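Local coordinates for bartonella effector protein (Bep) substrate of VirB T4SS (Bartonella rochalimae ATCC BAA-1498, PDB 4YK1) that is a translocated effector whose BID domain serves in type IV secretion through VirB, while the whole protein probably AMPylates target proteins, at residues E29-I34 and S121-T126. Sequence-based numbering, arbitrary orientation.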
ATOM      1  N   GLU A  29      -6.709   0.351   6.267  1.00 45.44           N
ATOM      2  CA  GLU A  29      -7.147  -1.036   6.138  1.00 49.77           C
ATOM      3  C   GLU A  29      -8.645  -1.171   5.883  1.00 50.26           C
ATOM      4  O   GLU A  29      -9.090  -2.149   5.291  1.00 51.72           O
ATOM      5  CB  GLU A  29      -6.774  -1.830   7.391  1.00 52.71           C
ATOM      6  CG  GLU A  29      -5.286  -2.092   7.542  1.00 55.86           C
ATOM      7  CD  GLU A  29      -4.963  -2.842   8.825  1.00 61.71           C
ATOM      8  OE1 GLU A  29      -5.904  -3.179   9.573  1.00 69.38           O
ATOM      9  OE2 GLU A  29      -3.769  -3.086   9.089  1.00 63.57           O
ATOM     10  N   ASN A  30      -9.431  -0.198   6.325  1.00 49.69           N
ATOM     11  CA  ASN A  30     -10.871  -0.294   6.143  1.00 46.44           C
ATOM     12  C   ASN A  30     -11.340   0.395   4.870  1.00 50.55           C
ATOM     13  O   ASN A  30     -12.522   0.343   4.539  1.00 56.04           O
ATOM     14  CB  ASN A  30     -11.606   0.282   7.359  1.00 69.27           C
ATOM     15  CG  ASN A  30     -11.315  -0.492   8.637  1.00 80.56           C
ATOM     16  OD1 ASN A  30     -11.612  -1.683   8.739  1.00 82.32           O
ATOM     17  ND2 ASN A  30     -10.736   0.186   9.620  1.00 85.54           N
ATOM     18  N   ASP A  31     -10.425   1.034   4.144  1.00 42.53           N
ATOM     19  CA  ASP A  31     -10.819   1.703   2.906  1.00 45.97           C
ATOM     20  C   ASP A  31     -11.188   0.668   1.848  1.00 48.08           C
ATOM     21  O   ASP A  31     -10.466  -0.307   1.641  1.00 48.72           O
ATOM     22  CB  ASP A  31      -9.709   2.622   2.390  1.00 42.32           C
ATOM     23  CG  ASP A  31     -10.093   3.317   1.098  1.00 45.00           C
ATOM     24  OD1 ASP A  31      -9.928   2.705   0.021  1.00 43.26           O
ATOM     25  OD2 ASP A  31     -10.575   4.468   1.152  1.00 51.81           O
ATOM     26  N   ALA A  32     -12.314   0.890   1.178  1.00 45.63           N
ATOM     27  CA  ALA A  32     -12.839  -0.088   0.233  1.00 49.55           C
ATOM     28  C   ALA A  32     -11.933  -0.276  -0.983  1.00 45.68           C
ATOM     29  O   ALA A  32     -11.779  -1.393  -1.473  1.00 41.28           O
ATOM     30  CB  ALA A  32     -14.236   0.309  -0.211  1.00 55.90           C
ATOM     31  N   CYS A  33     -11.330   0.804  -1.474  1.00 42.01           N
ATOM     32  CA  CYS A  33     -10.447   0.687  -2.638  1.00 42.50           C
ATOM     33  C   CYS A  33      -9.149  -0.012  -2.257  1.00 39.25           C
ATOM     34  O   CYS A  33      -8.599  -0.786  -3.039  1.00 38.63           O
ATOM     35  CB  CYS A  33     -10.146   2.058  -3.241  1.00 52.74           C
ATOM     36  SG  CYS A  33     -11.575   2.790  -4.074  1.00 69.52           S
ATOM     37  N   ILE A  34      -8.661   0.274  -1.055  1.00 34.96           N
ATOM     38  CA  ILE A  34      -7.496  -0.417  -0.525  1.00 39.44           C
ATOM     39  C   ILE A  34      -7.775  -1.913  -0.457  1.00 38.87           C
ATOM     40  O   ILE A  34      -6.937  -2.734  -0.833  1.00 36.13           O
ATOM     41  CB  ILE A  34      -7.108   0.128   0.857  1.00 37.12           C
ATOM     42  CG1 ILE A  34      -6.491   1.519   0.715  1.00 38.23           C
ATOM     43  CG2 ILE A  34      -6.121  -0.815   1.544  1.00 37.05           C
ATOM     44  CD1 ILE A  34      -5.110   1.496   0.053  1.00 42.05           C
ATOM     45  N   SER A 121      -1.081   6.933   0.111  1.00 29.41           N
ATOM     46  CA  SER A 121      -0.582   8.289   0.236  1.00 32.06           C
ATOM     47  C   SER A 121      -1.715   9.312   0.346  1.00 32.13           C
ATOM     48  O   SER A 121      -1.682  10.199   1.197  1.00 34.94           O
ATOM     49  CB  SER A 121       0.305   8.626  -0.960  1.00 36.51           C
ATOM     50  OG  SER A 121       0.922   9.881  -0.764  1.00 52.49           O
ATOM     51  N   ASN A 122      -2.724   9.175  -0.505  1.00 31.33           N
ATOM     52  CA  ASN A 122      -3.872  10.074  -0.457  1.00 34.93           C
ATOM     53  C   ASN A 122      -4.694   9.910   0.820  1.00 38.37           C
ATOM     54  O   ASN A 122      -5.175  10.890   1.366  1.00 33.88           O
ATOM     55  CB  ASN A 122      -4.763   9.852  -1.674  1.00 35.99           C
ATOM     56  CG  ASN A 122      -4.127  10.368  -2.940  1.00 39.96           C
ATOM     57  OD1 ASN A 122      -3.432  11.379  -2.922  1.00 46.97           O
ATOM     58  ND2 ASN A 122      -4.337   9.667  -4.037  1.00 43.37           N
ATOM     59  N   ILE A 123      -4.866   8.676   1.280  1.00 30.55           N
ATOM     60  CA  ILE A 123      -5.623   8.410   2.501  1.00 35.07           C
ATOM     61  C   ILE A 123      -4.935   9.062   3.691  1.00 33.93           C
ATOM     62  O   ILE A 123      -5.571   9.739   4.509  1.00 34.08           O
ATOM     63  CB  ILE A 123      -5.787   6.901   2.740  1.00 40.06           C
ATOM     64  CG1 ILE A 123      -6.707   6.294   1.688  1.00 41.26           C
ATOM     65  CG2 ILE A 123      -6.379   6.642   4.116  1.00 39.72           C
ATOM     66  CD1 ILE A 123      -6.802   4.806   1.773  1.00 39.80           C
ATOM     67  N   ARG A 124      -3.630   8.850   3.785  1.00 26.15           N
ATOM     68  CA  ARG A 124      -2.834   9.430   4.859  1.00 33.69           C
ATOM     69  C   ARG A 124      -2.907  10.959   4.854  1.00 38.64           C
ATOM     70  O   ARG A 124      -2.989  11.578   5.914  1.00 36.05           O
ATOM     71  CB  ARG A 124      -1.377   8.953   4.762  1.00 34.38           C
ATOM     72  CG  ARG A 124      -1.240   7.419   4.948  1.00 38.24           C
ATOM     73  CD  ARG A 124       0.197   6.982   5.187  1.00 41.38           C
ATOM     74  NE  ARG A 124       0.752   7.602   6.386  1.00 42.78           N
ATOM     75  CZ  ARG A 124       0.867   7.007   7.571  1.00 47.16           C
ATOM     76  NH1 ARG A 124       0.484   5.741   7.755  1.00 38.61           N
ATOM     77  NH2 ARG A 124       1.378   7.691   8.581  1.00 41.37           N
ATOM     78  N   CYS A 125      -2.876  11.566   3.669  1.00 36.33           N
ATOM     79  CA  CYS A 125      -2.931  13.025   3.565  0.56 36.73           C
ATOM     80  C   CYS A 125      -4.302  13.547   3.968  1.00 33.62           C
ATOM     81  O   CYS A 125      -4.407  14.529   4.704  1.00 37.57           O
ATOM     82  CB  CYS A 125      -2.599  13.487   2.144  0.56 39.59           C
ATOM     83  SG  CYS A 125      -0.846  13.404   1.723  0.56 44.11           S
ATOM     84  N   THR A 126      -5.350  12.885   3.483  1.00 32.41           N
ATOM     85  CA  THR A 126      -6.726  13.241   3.827  1.00 34.35           C
ATOM     86  C   THR A 126      -6.963  13.138   5.334  1.00 40.37           C
ATOM     87  O   THR A 126      -7.572  14.024   5.929  1.00 34.28           O
ATOM     88  CB  THR A 126      -7.730  12.351   3.069  1.00 36.89           C
ATOM     89  OG1 THR A 126      -7.592  12.586   1.662  1.00 35.00           O
ATOM     90  CG2 THR A 126      -9.165  12.668   3.484  1.00 39.63           C
TER
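In the helical bundle of the BID domain, Ile123 of the long helix 97-140 packs against Asp31, the N-cap of helix 32-49, and against Ile34 in its first turn. The contact is small, 96 Å² summed over both sides, and a single methyl carries it. Ile123 CD1 lies 3.5 Å from Ile34 CG1, tighter than a usual carbon-carbon contact, and 3.7 Å from Asp31 CG. The extended end of Ile123 (chi2 174°) carries this methyl across the gap, where the nearest backbones, at Asp31 and Ile123, remain 8.5 Å apart between CA atoms.

The methyl rests against CB, CG and OD2 of Asp31, while OD1 faces its own helix. Chi1 of 179° sets the Asp31 carboxylate beside its carbonyl carbon, where OD1 can reach the first N-H groups of the helix. It accepts from Ile34 N at 2.9 Å (161°) through its anti lone pair; the bond from Cys33 N is weak and bent. Ile123 also touches Lys27 and Ile28 of helix 21-30, and Ile34 packs on Tyr116 and Val120, so both helices meet the long one here. The chemistry across the interface is therefore van der Waals contact, whereas the capping bonds stay within residues 31-34.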